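PDB 4QGO: DNA-entry nuclease (Competence-specific nuclease) from Streptococcus agalactiae ILRI112, which probably hydrolyses DNA as a non-specific beta-beta-alpha metal nuclease and acts as a virulence factor of the bacterium. Local coordinates for residues N39-N44 with R171-P176; M189-K194 with V204-T209; V49-Q54 with R72-Y77. The protein carries 1 engineered substitution. One frame throughout, in Å; residues are numbered along the deposited sequence.

Contact 1 (N39-N44 with R171-P176); sequences NQTNLN and RYRVTP. With SO4 (sulfate ion), chain C.
L43 sets one methyl, CD2, against the guanidinium faces of both R171 and R173, where a loop folds onto strand 170-177 of the antiparallel sheet. An ST turn, with L43 N bonded to T41 OG1, shapes that loop. CD2 stands 3.4 Å above the centre of the R173 guanidinium plane and 3.7 Å above the centre of that of R171. The other methyl, CD1, points to the strand backbone and lies 3.5 Å from R171 O. R171 CG, anti to the backbone N (chi1 -179°), packs 3.6 Å from N44 O, which a water links to R171 NE. While L43 takes a face of R173, the amide of N42 takes an edge: R173 NH2 gives a bond of 3.0 Å to N42 OD1 in the guanidinium plane, with the amide turned 83° from that plane. NH2 also forms a salt bridge with E192, whose OE1 binds T41 OG1 as well. R171 and R173 together hold a sulfate ion, probably from the crystallisation liquor. N67 joins them: its ND2 binds the sulfate and its OD1 takes a bond from R171 NH1. Sulfate O4 receives a weak bond from R171 NH2 and a shorter one, 2.8 Å, from R173 NH1.

Contact 2 (M189-K194 with V204-T209); sequences MHLEAK and VAIPNT
L191 lies beside V204 and I206 in a beta hairpin made by strands 188-195 and 201-207 of the antiparallel sheet. Its CB meets V204 CG2 at 3.9 Å. The first torsion (chi1 -39°) keeps CG beside the backbone N, and from there CG touches both neighbours, 4.0 Å from I206 CG1 and slightly farther from V204 CG2. With chi2 at 177° the chain runs on extended to CD1, which settles 3.7 Å from I206 CG1 and also reaches I206 CD1. The leucine thus starts against the valine and ends against the isoleucine. All three side chains also touch Y156 of helix 153-165, so this face of the hairpin forms part of the packing between sheet and helix.

The backbone pairing sets the register that brings these side chains together. M189 with I206 and L191 with V204 are antiparallel hydrogen-bonded pairs, each joined by two N-H to O bonds; that from I206 N to M189 O is 2.8 Å long and nearly straight at 173°. Between them H190 and A205 make a non-hydrogen-bonded pair, their CA atoms 4.4 Å apart, with CA-H...O contacts from A205 CA to M189 O and from H190 CA to V204 O.

On the other face the H190 ring is held by N203, which bonds to NE2, and E192 OE2 sits over the ring toward its rim. The imidazole turns an edge to the strand opposite, bringing CD2 to 3.2 Å from V204 O, close to the ring plane.

Contact 3 (V49-Q54 with R72-Y77); sequences VKAYVQ and RTIRQY
T73 OG1, hydrogen-bonded to D71 just before its own segment, also lies 3.7 Å from A51 CB. T73 and I74 belong to the loop after strand 66-70, which lies against strand 52-54, an outermost strand of the seven-stranded antiparallel sheet, and the residues leading into it. No hydrogen bond joins the two segments; most of the contact is apolar packing. I74 carries it. Its CG1 sits between the backbone N and the carbonyl carbon (chi1 64°), and both branches come up to the alanine methyl: A51 CB is 3.9 Å from I74 CG2 and 4.0 Å from I74 CG1. CD1 also touches A51 CB, at 3.9 Å, and lies 4.0 Å from Y52 N, whose residue is paired with M69 on the neighbouring strand. Farther along, the loop is tied to helix 153-165 through D165, whose OD1 takes a salt bridge from R75 NE and a hydrogen bond from Y77 OH. At the far reach of the isoleucine, V53, which packs on W125 and I114 as well, just meets CD1 with its CG2, 4.4 Å away.

How the contacts relate
All three contacts attach to the same seven-stranded antiparallel sheet, but at different distances from the chain centre. Contact 2 is the core one, built from regular strand pairing and apolar packing near that centre. Contact 1, partly buried, uses the adjacent strand and is mostly arginine chemistry; it touches contact 2 directly, joined to it through E192 and by the backbone pairing of R171 with K194. Contact 3, its centre about 18 Å from that of the chain, is peripheral yet locally buried, and joins loop to edge strand through a few carbons. It meets contact 1 where Y52 OH packs 3.5 Å from R171 CZ, whereas contacts 2 and 3 stay about 10 Å apart at their nearest atoms.

Contact 1 (N39-N44 with R171-P176)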
ATOM      1  N   ASN A  39      10.846   5.723  10.840  1.00  6.96           N
ATOM      2  CA  ASN A  39       9.955   4.573  11.021  1.00  8.56           C
ATOM      3  C   ASN A  39       8.899   4.757  12.119  1.00  9.41           C
ATOM      4  O   ASN A  39       8.256   3.794  12.527  1.00  9.92           O
ATOM      5  CB  ASN A  39      10.768   3.279  11.228  1.00  9.58           C
ATOM      6  CG  ASN A  39      10.276   2.117  10.386  1.00 10.71           C
ATOM      7  OD1 ASN A  39       9.527   2.282   9.425  1.00  8.20           O
ATOM      8  ND2 ASN A  39      10.721   0.920  10.749  1.00 14.48           N
ATOM      9  N   GLN A  40       8.719   5.995  12.586  1.00  5.83           N
ATOM     10  CA  GLN A  40       7.746   6.283  13.630  1.00  6.64           C
ATOM     11  C   GLN A  40       6.459   6.840  13.041  1.00  7.15           C
ATOM     12  O   GLN A  40       6.482   7.695  12.152  1.00  6.47           O
ATOM     13  CB  GLN A  40       8.322   7.276  14.655  1.00  8.14           C
ATOM     14  CG  GLN A  40       9.701   6.885  15.170  1.00 10.65           C
ATOM     15  CD  GLN A  40       9.719   5.510  15.799  1.00 11.62           C
ATOM     16  OE1 GLN A  40       9.105   5.286  16.839  1.00 13.75           O
ATOM     17  NE2 GLN A  40      10.419   4.579  15.164  1.00 14.79           N
ATOM     18  N   THR A  41       5.336   6.330  13.547  1.00  7.46           N
ATOM     19  CA  THR A  41       4.012   6.814  13.170  1.00  7.15           C
ATOM     20  C   THR A  41       3.263   7.243  14.423  1.00  5.60           C
ATOM     21  O   THR A  41       3.553   6.758  15.521  1.00  7.34           O
ATOM     22  CB  THR A  41       3.205   5.733  12.424  1.00  6.42           C
ATOM     23  OG1 THR A  41       1.856   6.184  12.236  1.00  6.63           O
ATOM     24  CG2 THR A  41       3.203   4.423  13.203  1.00  5.84           C
ATOM     25  N   ASN A  42       2.307   8.155  14.257  1.00  6.43           N
ATOM     26  CA  ASN A  42       1.557   8.634  15.409  1.00  6.71           C
ATOM     27  C   ASN A  42       0.299   7.834  15.696  1.00  7.08           C
ATOM     28  O   ASN A  42      -0.519   8.234  16.532  1.00  8.03           O
ATOM     29  CB  ASN A  42       1.227  10.126  15.275  1.00  8.67           C
ATOM     30  CG  ASN A  42       0.303  10.433  14.108  1.00  8.84           C
ATOM     31  OD1 ASN A  42      -0.360   9.549  13.560  1.00  9.56           O
ATOM     32  ND2 ASN A  42       0.250  11.703  13.725  1.00 12.46           N
ATOM     33  N   LEU A  43       0.134   6.714  14.992  1.00  7.40           N
ATOM     34  CA  LEU A  43      -1.022   5.848  15.212  1.00  6.23           C
ATOM     35  C   LEU A  43      -1.140   5.438  16.664  1.00  4.70           C
ATOM     36  O   LEU A  43      -0.157   5.088  17.299  1.00  9.92           O
ATOM     37  CB  LEU A  43      -0.947   4.597  14.340  1.00  4.77           C
ATOM     38  CG  LEU A  43      -1.189   4.751  12.843  1.00  8.03           C
ATOM     39  CD1 LEU A  43      -0.947   3.414  12.169  1.00  7.16           C
ATOM     40  CD2 LEU A  43      -2.607   5.240  12.592  1.00  6.78           C
ATOM     41  N   ASN A  44      -2.371   5.481  17.171  1.00  7.48           N
ATOM     42  CA  ASN A  44      -2.648   5.084  18.545  1.00  8.51           C
ATOM     43  C   ASN A  44      -3.291   3.695  18.569  1.00  6.76           C
ATOM     44  O   ASN A  44      -4.437   3.522  18.161  1.00  8.47           O
ATOM     45  CB  ASN A  44      -3.543   6.118  19.226  1.00 10.25           C
ATOM     46  CG  ASN A  44      -3.793   5.799  20.689  1.00 11.58           C
ATOM     47  OD1 ASN A  44      -3.200   4.874  21.238  1.00 11.38           O
ATOM     48  ND2 ASN A  44      -4.649   6.592  21.333  1.00 16.88           N
ATOM     49  N   ARG A 171      -2.870  -1.273  15.059  1.00  5.05           N
ATOM     50  CA  ARG A 171      -3.494  -0.123  14.414  1.00  6.17           C
ATOM     51  C   ARG A 171      -2.747   0.108  13.091  1.00  5.05           C
ATOM     52  O   ARG A 171      -1.528   0.076  13.053  1.00  5.35           O
ATOM     53  CB  ARG A 171      -3.408   1.092  15.343  1.00  6.68           C
ATOM     54  CG  ARG A 171      -4.035   2.362  14.810  1.00  5.39           C
ATOM     55  CD  ARG A 171      -5.578   2.318  14.763  1.00  6.14           C
ATOM     56  NE  ARG A 171      -6.042   3.641  14.363  1.00  5.64           N
ATOM     57  CZ  ARG A 171      -6.114   4.068  13.106  1.00  7.08           C
ATOM     58  NH1 ARG A 171      -5.823   3.250  12.097  1.00  7.11           N
ATOM     59  NH2 ARG A 171      -6.494   5.310  12.851  1.00  6.83           N
ATOM     60  N   TYR A 172      -3.493   0.310  12.005  1.00  3.32           N
ATOM     61  CA  TYR A 172      -2.948   0.229  10.643  1.00  4.55           C
ATOM     62  C   TYR A 172      -3.583   1.309   9.783  1.00  5.38           C
ATOM     63  O   TYR A 172      -4.795   1.535   9.856  1.00  5.49           O
ATOM     64  CB  TYR A 172      -3.301  -1.154  10.080  1.00  4.69           C
ATOM     65  CG  TYR A 172      -2.645  -1.613   8.783  1.00  4.13           C
ATOM     66  CD1 TYR A 172      -1.280  -1.470   8.564  1.00  5.49           C
ATOM     67  CD2 TYR A 172      -3.394  -2.275   7.812  1.00  5.05           C
ATOM     68  CE1 TYR A 172      -0.691  -1.931   7.382  1.00  5.42           C
ATOM     69  CE2 TYR A 172      -2.811  -2.743   6.642  1.00  6.35           C
ATOM     70  CZ  TYR A 172      -1.466  -2.576   6.437  1.00  5.47           C
ATOM     71  OH  TYR A 172      -0.874  -3.041   5.272  1.00  6.77           O
ATOM     72  N   ARG A 173      -2.768   1.986   8.978  1.00  3.43           N
ATOM     73  CA  ARG A 173      -3.257   3.037   8.097  1.00  3.48           C
ATOM     74  C   ARG A 173      -2.525   2.956   6.768  1.00  3.74           C
ATOM     75  O   ARG A 173      -1.296   2.957   6.732  1.00  5.53           O
ATOM     76  CB  ARG A 173      -3.087   4.422   8.736  1.00  6.74           C
ATOM     77  CG  ARG A 173      -3.635   5.596   7.903  1.00  5.22           C
ATOM     78  CD  ARG A 173      -3.775   6.870   8.752  1.00  7.26           C
ATOM     79  NE  ARG A 173      -2.506   7.300   9.349  1.00  8.37           N
ATOM     80  CZ  ARG A 173      -2.394   7.952  10.505  1.00  7.97           C
ATOM     81  NH1 ARG A 173      -3.476   8.264  11.225  1.00  9.07           N
ATOM     82  NH2 ARG A 173      -1.192   8.292  10.959  1.00  8.97           N
ATOM     83  N   VAL A 174      -3.291   2.857   5.685  1.00  4.62           N
ATOM     84  CA  VAL A 174      -2.733   2.736   4.344  1.00  4.45           C
ATOM     85  C   VAL A 174      -3.296   3.847   3.465  1.00  4.58           C
ATOM     86  O   VAL A 174      -4.514   3.991   3.323  1.00  6.47           O
ATOM     87  CB  VAL A 174      -3.070   1.372   3.729  1.00  4.75           C
ATOM     88  CG1 VAL A 174      -2.550   1.295   2.303  1.00  6.33           C
ATOM     89  CG2 VAL A 174      -2.481   0.235   4.581  1.00  5.70           C
ATOM     90  N   THR A 175      -2.405   4.650   2.894  1.00  4.45           N
ATOM     91  CA  THR A 175      -2.826   5.824   2.141  1.00  5.76           C
ATOM     92  C   THR A 175      -2.137   5.844   0.787  1.00  6.42           C
ATOM     93  O   THR A 175      -0.922   5.989   0.716  1.00  5.83           O
ATOM     94  CB  THR A 175      -2.468   7.116   2.882  1.00  5.93           C
ATOM     95  OG1 THR A 175      -2.947   7.050   4.242  1.00  7.45           O
ATOM     96  CG2 THR A 175      -3.090   8.329   2.194  1.00  8.36           C
ATOM     97  N   PRO A 176      -2.906   5.691  -0.295  1.00  5.13           N
ATOM     98  CA  PRO A 176      -2.320   5.915  -1.625  1.00  5.40           C
ATOM     99  C   PRO A 176      -1.872   7.368  -1.746  1.00  6.86           C
ATOM    100  O   PRO A 176      -2.637   8.281  -1.388  1.00  7.69           O
ATOM    101  CB  PRO A 176      -3.485   5.639  -2.582  1.00  7.07           C
ATOM    102  CG  PRO A 176      -4.486   4.831  -1.767  1.00  6.16           C
ATOM    103  CD  PRO A 176      -4.337   5.348  -0.360  1.00  5.73           C
TER
HETATM  104  S   SO4 C 301      -6.982   8.990  10.754  0.75  5.40           S
HETATM  105  O1  SO4 C 301      -6.939   8.947   9.301  0.75  5.07           O
HETATM  106  O2  SO4 C 301      -8.362   8.958  11.212  0.75  6.46           O
HETATM  107  O3  SO4 C 301      -6.352  10.217  11.257  0.75  8.15           O
HETATM  108  O4  SO4 C 301      -6.286   7.838  11.309  0.75  7.72           O
HETATM  109  O   HOH W   1      -3.009   9.102  14.035  1.00 12.97           O
HETATM  110  O   HOH W   2      -6.664   4.600  16.991  1.00  8.12           O

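Contact 2 (M189-K194 with V204-T209)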
ATOM      1  N   MET A 189       2.551   3.891  -2.069  0.74  5.28           N
ATOM      2  CA  MET A 189       1.608   3.483  -1.043  0.74  3.89           C
ATOM      3  C   MET A 189       2.205   3.745   0.337  0.74  4.50           C
ATOM      4  O   MET A 189       3.248   3.201   0.682  0.74  6.65           O
ATOM      5  CB  MET A 189       1.231   2.004  -1.209  0.74  6.63           C
ATOM      6  CG  MET A 189       0.522   1.692  -2.520  0.74  6.30           C
ATOM      7  SD  MET A 189      -1.172   2.309  -2.581  0.74  6.28           S
ATOM      8  CE  MET A 189      -2.009   1.028  -1.645  0.74 10.21           C
ATOM      9  N   HIS A 190       1.537   4.585   1.126  1.00  4.15           N
ATOM     10  CA  HIS A 190       2.007   4.918   2.466  1.00  4.62           C
ATOM     11  C   HIS A 190       1.441   3.907   3.462  1.00  4.25           C
ATOM     12  O   HIS A 190       0.227   3.808   3.602  1.00  6.08           O
ATOM     13  CB  HIS A 190       1.537   6.342   2.806  1.00  5.84           C
ATOM     14  CG  HIS A 190       2.067   6.886   4.096  1.00  5.79           C
ATOM     15  ND1 HIS A 190       1.603   8.072   4.628  1.00  6.62           N
ATOM     16  CD2 HIS A 190       3.020   6.437   4.948  1.00  5.28           C
ATOM     17  CE1 HIS A 190       2.240   8.320   5.759  1.00  7.25           C
ATOM     18  NE2 HIS A 190       3.110   7.349   5.973  1.00  5.77           N
ATOM     19  N   LEU A 191       2.309   3.146   4.132  1.00  4.83           N
ATOM     20  CA  LEU A 191       1.866   2.160   5.123  1.00  3.92           C
ATOM     21  C   LEU A 191       2.371   2.540   6.503  1.00  3.68           C
ATOM     22  O   LEU A 191       3.561   2.799   6.668  1.00  6.28           O
ATOM     23  CB  LEU A 191       2.396   0.756   4.802  1.00  6.63           C
ATOM     24  CG  LEU A 191       2.457   0.301   3.346  1.00  7.00           C
ATOM     25  CD1 LEU A 191       3.084  -1.077   3.272  1.00 11.07           C
ATOM     26  CD2 LEU A 191       1.066   0.282   2.746  1.00  7.99           C
ATOM     27  N   GLU A 192       1.472   2.533   7.489  1.00  4.03           N
ATOM     28  CA  GLU A 192       1.791   2.853   8.875  1.00  4.00           C
ATOM     29  C   GLU A 192       1.190   1.776   9.769  1.00  4.84           C
ATOM     30  O   GLU A 192       0.036   1.374   9.578  1.00  5.41           O
ATOM     31  CB  GLU A 192       1.183   4.197   9.245  1.00  5.64           C
ATOM     32  CG  GLU A 192       1.722   5.364   8.447  1.00  8.36           C
ATOM     33  CD  GLU A 192       0.964   6.624   8.764  1.00  6.65           C
ATOM     34  OE1 GLU A 192       1.264   7.252   9.800  1.00  6.57           O
ATOM     35  OE2 GLU A 192       0.049   6.974   7.993  1.00  6.23           O
ATOM     36  N   ALA A 193       1.956   1.311  10.754  1.00  4.99           N
ATOM     37  CA  ALA A 193       1.457   0.289  11.670  1.00  5.07           C
ATOM     38  C   ALA A 193       2.039   0.473  13.063  1.00  6.08           C
ATOM     39  O   ALA A 193       3.193   0.880  13.212  1.00  6.44           O
ATOM     40  CB  ALA A 193       1.767  -1.116  11.149  1.00  7.23           C
ATOM     41  N   LYS A 194       1.241   0.146  14.078  1.00  5.44           N
ATOM     42  CA  LYS A 194       1.679   0.240  15.466  1.00  6.12           C
ATOM     43  C   LYS A 194       0.922  -0.807  16.265  1.00  6.38           C
ATOM     44  O   LYS A 194      -0.304  -0.845  16.227  1.00  6.55           O
ATOM     45  CB  LYS A 194       1.386   1.647  15.999  1.00  5.36           C
ATOM     46  CG  LYS A 194       1.650   1.843  17.483  1.00 13.30           C
ATOM     47  CD  LYS A 194       3.130   1.715  17.776  1.00 11.58           C
ATOM     48  CE  LYS A 194       3.416   1.996  19.253  1.00 14.02           C
ATOM     49  NZ  LYS A 194       2.977   3.364  19.647  1.00 20.04           N
ATOM     50  N   VAL A 204       6.293   3.746   6.267  1.00  4.29           N
ATOM     51  CA  VAL A 204       7.016   3.610   5.006  1.00  4.01           C
ATOM     52  C   VAL A 204       6.182   4.060   3.813  1.00  5.34           C
ATOM     53  O   VAL A 204       4.938   4.086   3.860  1.00  5.43           O
ATOM     54  CB  VAL A 204       7.467   2.144   4.757  1.00  5.80           C
ATOM     55  CG1 VAL A 204       8.391   1.630   5.876  1.00  8.10           C
ATOM     56  CG2 VAL A 204       6.257   1.244   4.614  1.00  5.65           C
ATOM     57  N   ALA A 205       6.876   4.411   2.738  1.00  6.14           N
ATOM     58  CA  ALA A 205       6.234   4.620   1.446  1.00  4.23           C
ATOM     59  C   ALA A 205       6.803   3.602   0.478  1.00  6.01           C
ATOM     60  O   ALA A 205       8.012   3.533   0.294  1.00  5.74           O
ATOM     61  CB  ALA A 205       6.480   6.036   0.935  1.00  6.64           C
ATOM     62  N   ILE A 206       5.927   2.792  -0.117  1.00  4.26           N
ATOM     63  CA  ILE A 206       6.326   1.781  -1.090  1.00  5.55           C
ATOM     64  C   ILE A 206       6.153   2.381  -2.477  1.00  6.47           C
ATOM     65  O   ILE A 206       5.024   2.614  -2.909  1.00  5.85           O
ATOM     66  CB  ILE A 206       5.408   0.544  -1.022  1.00  4.68           C
ATOM     67  CG1 ILE A 206       5.200   0.065   0.422  1.00  8.98           C
ATOM     68  CG2 ILE A 206       5.947  -0.562  -1.935  1.00  7.49           C
ATOM     69  CD1 ILE A 206       6.431  -0.417   1.093  1.00 10.44           C
ATOM     70  N   PRO A 207       7.264   2.657  -3.180  1.00  5.79           N
ATOM     71  CA  PRO A 207       7.094   3.283  -4.498  1.00  4.34           C
ATOM     72  C   PRO A 207       6.273   2.391  -5.440  1.00  5.12           C
ATOM     73  O   PRO A 207       6.483   1.169  -5.491  1.00  5.81           O
ATOM     74  CB  PRO A 207       8.544   3.435  -5.005  1.00  6.37           C
ATOM     75  CG  PRO A 207       9.373   3.500  -3.709  1.00  6.82           C
ATOM     76  CD  PRO A 207       8.685   2.501  -2.812  1.00  7.03           C
ATOM     77  N   ASN A 208       5.343   3.004  -6.169  1.00  5.68           N
ATOM     78  CA  ASN A 208       4.539   2.275  -7.142  1.00  5.03           C
ATOM     79  C   ASN A 208       5.277   2.235  -8.464  1.00  4.88           C
ATOM     80  O   ASN A 208       4.873   2.854  -9.462  1.00  6.46           O
ATOM     81  CB  ASN A 208       3.164   2.913  -7.302  1.00  5.77           C
ATOM     82  CG  ASN A 208       2.153   1.947  -7.872  1.00  5.69           C
ATOM     83  OD1 ASN A 208       2.407   0.734  -7.942  1.00  5.89           O
ATOM     84  ND2 ASN A 208       0.992   2.469  -8.279  1.00  5.87           N
ATOM     85  N   THR A 209       6.378   1.497  -8.441  1.00  5.70           N
ATOM     86  CA  THR A 209       7.341   1.476  -9.532  1.00  6.31           C
ATOM     87  C   THR A 209       7.788   0.051  -9.826  1.00  7.21           C
ATOM     88  O   THR A 209       7.579  -0.868  -9.026  1.00  7.14           O
ATOM     89  CB  THR A 209       8.592   2.325  -9.184  1.00  6.85           C
ATOM     90  OG1 THR A 209       9.212   1.809  -7.993  1.00  7.87           O
ATOM     91  CG2 THR A 209       8.217   3.790  -8.966  1.00  6.88           C
TER

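Contact 3 (V49-Q54 with R72-Y77)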
ATOM      1  N   VAL A  49     -11.222  -0.216  21.331  1.00 10.61           N
ATOM      2  CA  VAL A  49     -12.243  -0.226  20.295  1.00 12.56           C
ATOM      3  C   VAL A  49     -12.265  -1.555  19.557  1.00  7.10           C
ATOM      4  O   VAL A  49     -11.245  -2.243  19.443  1.00  8.97           O
ATOM      5  CB  VAL A  49     -12.056   0.921  19.276  1.00 14.02           C
ATOM      6  CG1 VAL A  49     -12.146   2.280  19.976  1.00 24.29           C
ATOM      7  CG2 VAL A  49     -10.739   0.768  18.544  1.00 17.93           C
ATOM      8  N   LYS A  50     -13.442  -1.895  19.052  1.00  8.23           N
ATOM      9  CA  LYS A  50     -13.656  -3.104  18.276  1.00  8.91           C
ATOM     10  C   LYS A  50     -12.820  -3.063  16.998  1.00  8.78           C
ATOM     11  O   LYS A  50     -12.667  -2.007  16.391  1.00 10.38           O
ATOM     12  CB  LYS A  50     -15.138  -3.211  17.933  1.00 11.56           C
ATOM     13  CG  LYS A  50     -15.523  -4.434  17.199  1.00 16.37           C
ATOM     14  CD  LYS A  50     -17.034  -4.560  17.185  1.00 17.61           C
ATOM     15  CE  LYS A  50     -17.716  -3.284  16.716  1.00 22.92           C
ATOM     16  NZ  LYS A  50     -17.781  -3.184  15.230  1.00 30.93           N
ATOM     17  N   ALA A  51     -12.263  -4.209  16.611  1.00  6.94           N
ATOM     18  CA  ALA A  51     -11.539  -4.310  15.349  1.00  6.97           C
ATOM     19  C   ALA A  51     -12.418  -3.831  14.196  1.00 10.18           C
ATOM     20  O   ALA A  51     -13.638  -4.052  14.190  1.00  9.17           O
ATOM     21  CB  ALA A  51     -11.089  -5.741  15.116  1.00  9.77           C
ATOM     22  N   TYR A  52     -11.806  -3.172  13.213  1.00  7.69           N
ATOM     23  CA  TYR A  52     -12.559  -2.610  12.092  1.00  6.27           C
ATOM     24  C   TYR A  52     -11.655  -2.347  10.897  1.00  7.14           C
ATOM     25  O   TYR A  52     -10.431  -2.307  11.033  1.00  5.94           O
ATOM     26  CB  TYR A  52     -13.210  -1.273  12.496  1.00  7.10           C
ATOM     27  CG  TYR A  52     -12.211  -0.136  12.710  1.00  6.88           C
ATOM     28  CD1 TYR A  52     -11.616   0.076  13.947  1.00  8.45           C
ATOM     29  CD2 TYR A  52     -11.848   0.707  11.659  1.00  7.82           C
ATOM     30  CE1 TYR A  52     -10.687   1.102  14.145  1.00  6.44           C
ATOM     31  CE2 TYR A  52     -10.908   1.734  11.849  1.00  5.47           C
ATOM     32  CZ  TYR A  52     -10.340   1.928  13.099  1.00  4.88           C
ATOM     33  OH  TYR A  52      -9.404   2.938  13.293  1.00  8.16           O
ATOM     34  N   VAL A  53     -12.278  -2.167   9.736  1.00  7.21           N
ATOM     35  CA  VAL A  53     -11.645  -1.559   8.571  1.00  6.55           C
ATOM     36  C   VAL A  53     -12.548  -0.459   8.065  1.00  9.52           C
ATOM     37  O   VAL A  53     -13.779  -0.598   8.069  1.00  9.71           O
ATOM     38  CB  VAL A  53     -11.442  -2.565   7.437  1.00 11.30           C
ATOM     39  CG1 VAL A  53     -10.698  -1.928   6.247  1.00  9.20           C
ATOM     40  CG2 VAL A  53     -10.678  -3.690   7.949  1.00 19.70           C
ATOM     41  N   GLN A  54     -11.932   0.640   7.637  1.00  6.76           N
ATOM     42  CA  GLN A  54     -12.640   1.732   6.996  1.00  7.15           C
ATOM     43  C   GLN A  54     -11.897   2.134   5.730  1.00  6.35           C
ATOM     44  O   GLN A  54     -10.764   2.618   5.796  1.00  9.59           O
ATOM     45  CB  GLN A  54     -12.743   2.929   7.939  1.00  7.58           C
ATOM     46  CG  GLN A  54     -13.480   4.097   7.330  1.00  7.30           C
ATOM     47  CD  GLN A  54     -14.947   3.824   7.149  1.00  7.87           C
ATOM     48  OE1 GLN A  54     -15.659   3.530   8.114  1.00 10.33           O
ATOM     49  NE2 GLN A  54     -15.414   3.897   5.908  1.00  9.15           N
ATOM     50  N   ARG A  72      -7.166 -10.812  15.964  1.00  7.71           N
ATOM     51  CA  ARG A  72      -7.554 -12.138  15.500  1.00 10.31           C
ATOM     52  C   ARG A  72      -9.035 -12.298  15.211  1.00  9.97           C
ATOM     53  O   ARG A  72      -9.425 -13.268  14.561  1.00 10.94           O
ATOM     54  CB  ARG A  72      -7.080 -13.214  16.477  1.00 14.84           C
ATOM     55  CG  ARG A  72      -5.602 -13.513  16.331  1.00 23.97           C
ATOM     56  CD  ARG A  72      -5.204 -14.750  17.094  1.00 28.07           C
ATOM     57  NE  ARG A  72      -5.066 -15.909  16.222  1.00 41.26           N
ATOM     58  CZ  ARG A  72      -4.211 -16.903  16.437  1.00 56.14           C
ATOM     59  NH1 ARG A  72      -3.411 -16.876  17.497  1.00 37.50           N
ATOM     60  NH2 ARG A  72      -4.152 -17.920  15.590  1.00 28.08           N
ATOM     61  N   THR A  73      -9.865 -11.368  15.684  1.00  8.34           N
ATOM     62  CA  THR A  73     -11.301 -11.464  15.417  1.00  7.49           C
ATOM     63  C   THR A  73     -11.687 -11.157  13.971  1.00 10.09           C
ATOM     64  O   THR A  73     -12.774 -11.533  13.534  1.00 11.69           O
ATOM     65  CB  THR A  73     -12.165 -10.585  16.362  1.00  9.91           C
ATOM     66  OG1 THR A  73     -11.991  -9.195  16.039  1.00 11.25           O
ATOM     67  CG2 THR A  73     -11.808 -10.834  17.831  1.00 14.63           C
ATOM     68  N   ILE A  74     -10.822 -10.468  13.225  1.00  7.71           N
ATOM     69  CA  ILE A  74     -11.126 -10.176  11.823  1.00  7.61           C
ATOM     70  C   ILE A  74     -10.099 -10.742  10.843  1.00  7.86           C
ATOM     71  O   ILE A  74     -10.261 -10.628   9.630  1.00  8.12           O
ATOM     72  CB  ILE A  74     -11.363  -8.667  11.561  1.00  5.92           C
ATOM     73  CG1 ILE A  74     -10.102  -7.841  11.829  1.00  9.51           C
ATOM     74  CG2 ILE A  74     -12.526  -8.166  12.404  1.00  8.52           C
ATOM     75  CD1 ILE A  74     -10.238  -6.391  11.367  1.00  9.32           C
ATOM     76  N   ARG A  75      -9.059 -11.372  11.384  1.00  6.45           N
ATOM     77  CA  ARG A  75      -8.070 -12.092  10.608  1.00  6.95           C
ATOM     78  C   ARG A  75      -8.733 -13.202   9.799  1.00  8.91           C
ATOM     79  O   ARG A  75      -9.598 -13.924  10.306  1.00  9.92           O
ATOM     80  CB  ARG A  75      -7.035 -12.679  11.572  1.00  8.33           C
ATOM     81  CG  ARG A  75      -5.932 -13.493  10.929  1.00  9.11           C
ATOM     82  CD  ARG A  75      -4.811 -12.650  10.327  1.00  9.12           C
ATOM     83  NE  ARG A  75      -3.674 -13.527  10.050  1.00 10.18           N
ATOM     84  CZ  ARG A  75      -3.519 -14.247   8.942  1.00  9.08           C
ATOM     85  NH1 ARG A  75      -4.399 -14.169   7.948  1.00  9.03           N
ATOM     86  NH2 ARG A  75      -2.463 -15.047   8.829  1.00 11.58           N
ATOM     87  N   GLN A  76      -8.335 -13.325   8.538  1.00  7.46           N
ATOM     88  CA  GLN A  76      -8.905 -14.325   7.644  1.00  9.04           C
ATOM     89  C   GLN A  76      -7.827 -15.288   7.159  1.00  8.15           C
ATOM     90  O   GLN A  76      -6.979 -14.928   6.335  1.00  8.71           O
ATOM     91  CB  GLN A  76      -9.600 -13.630   6.471  1.00 10.00           C
ATOM     92  CG  GLN A  76     -10.119 -14.556   5.375  1.00  9.11           C
ATOM     93  CD  GLN A  76     -11.201 -15.514   5.840  1.00 15.90           C
ATOM     94  OE1 GLN A  76     -10.940 -16.456   6.585  1.00 14.80           O
ATOM     95  NE2 GLN A  76     -12.426 -15.284   5.380  1.00 31.75           N
ATOM     96  N   TYR A  77      -7.870 -16.517   7.675  1.00 10.01           N
ATOM     97  CA  TYR A  77      -6.890 -17.545   7.327  1.00 10.01           C
ATOM     98  C   TYR A  77      -7.336 -18.334   6.108  1.00  9.33           C
ATOM     99  O   TYR A  77      -6.513 -18.960   5.437  1.00 11.83           O
ATOM    100  CB  TYR A  77      -6.676 -18.498   8.511  1.00  8.15           C
ATOM    101  CG  TYR A  77      -6.066 -17.836   9.724  1.00  9.28           C
ATOM    102  CD1 TYR A  77      -4.732 -17.454   9.723  1.00 10.31           C
ATOM    103  CD2 TYR A  77      -6.821 -17.606  10.863  1.00 11.80           C
ATOM    104  CE1 TYR A  77      -4.159 -16.848  10.840  1.00 10.83           C
ATOM    105  CE2 TYR A  77      -6.267 -17.003  11.976  1.00 11.20           C
ATOM    106  CZ  TYR A  77      -4.935 -16.629  11.957  1.00 10.85           C
ATOM    107  OH  TYR A  77      -4.387 -16.020  13.068  1.00 12.02           O
TER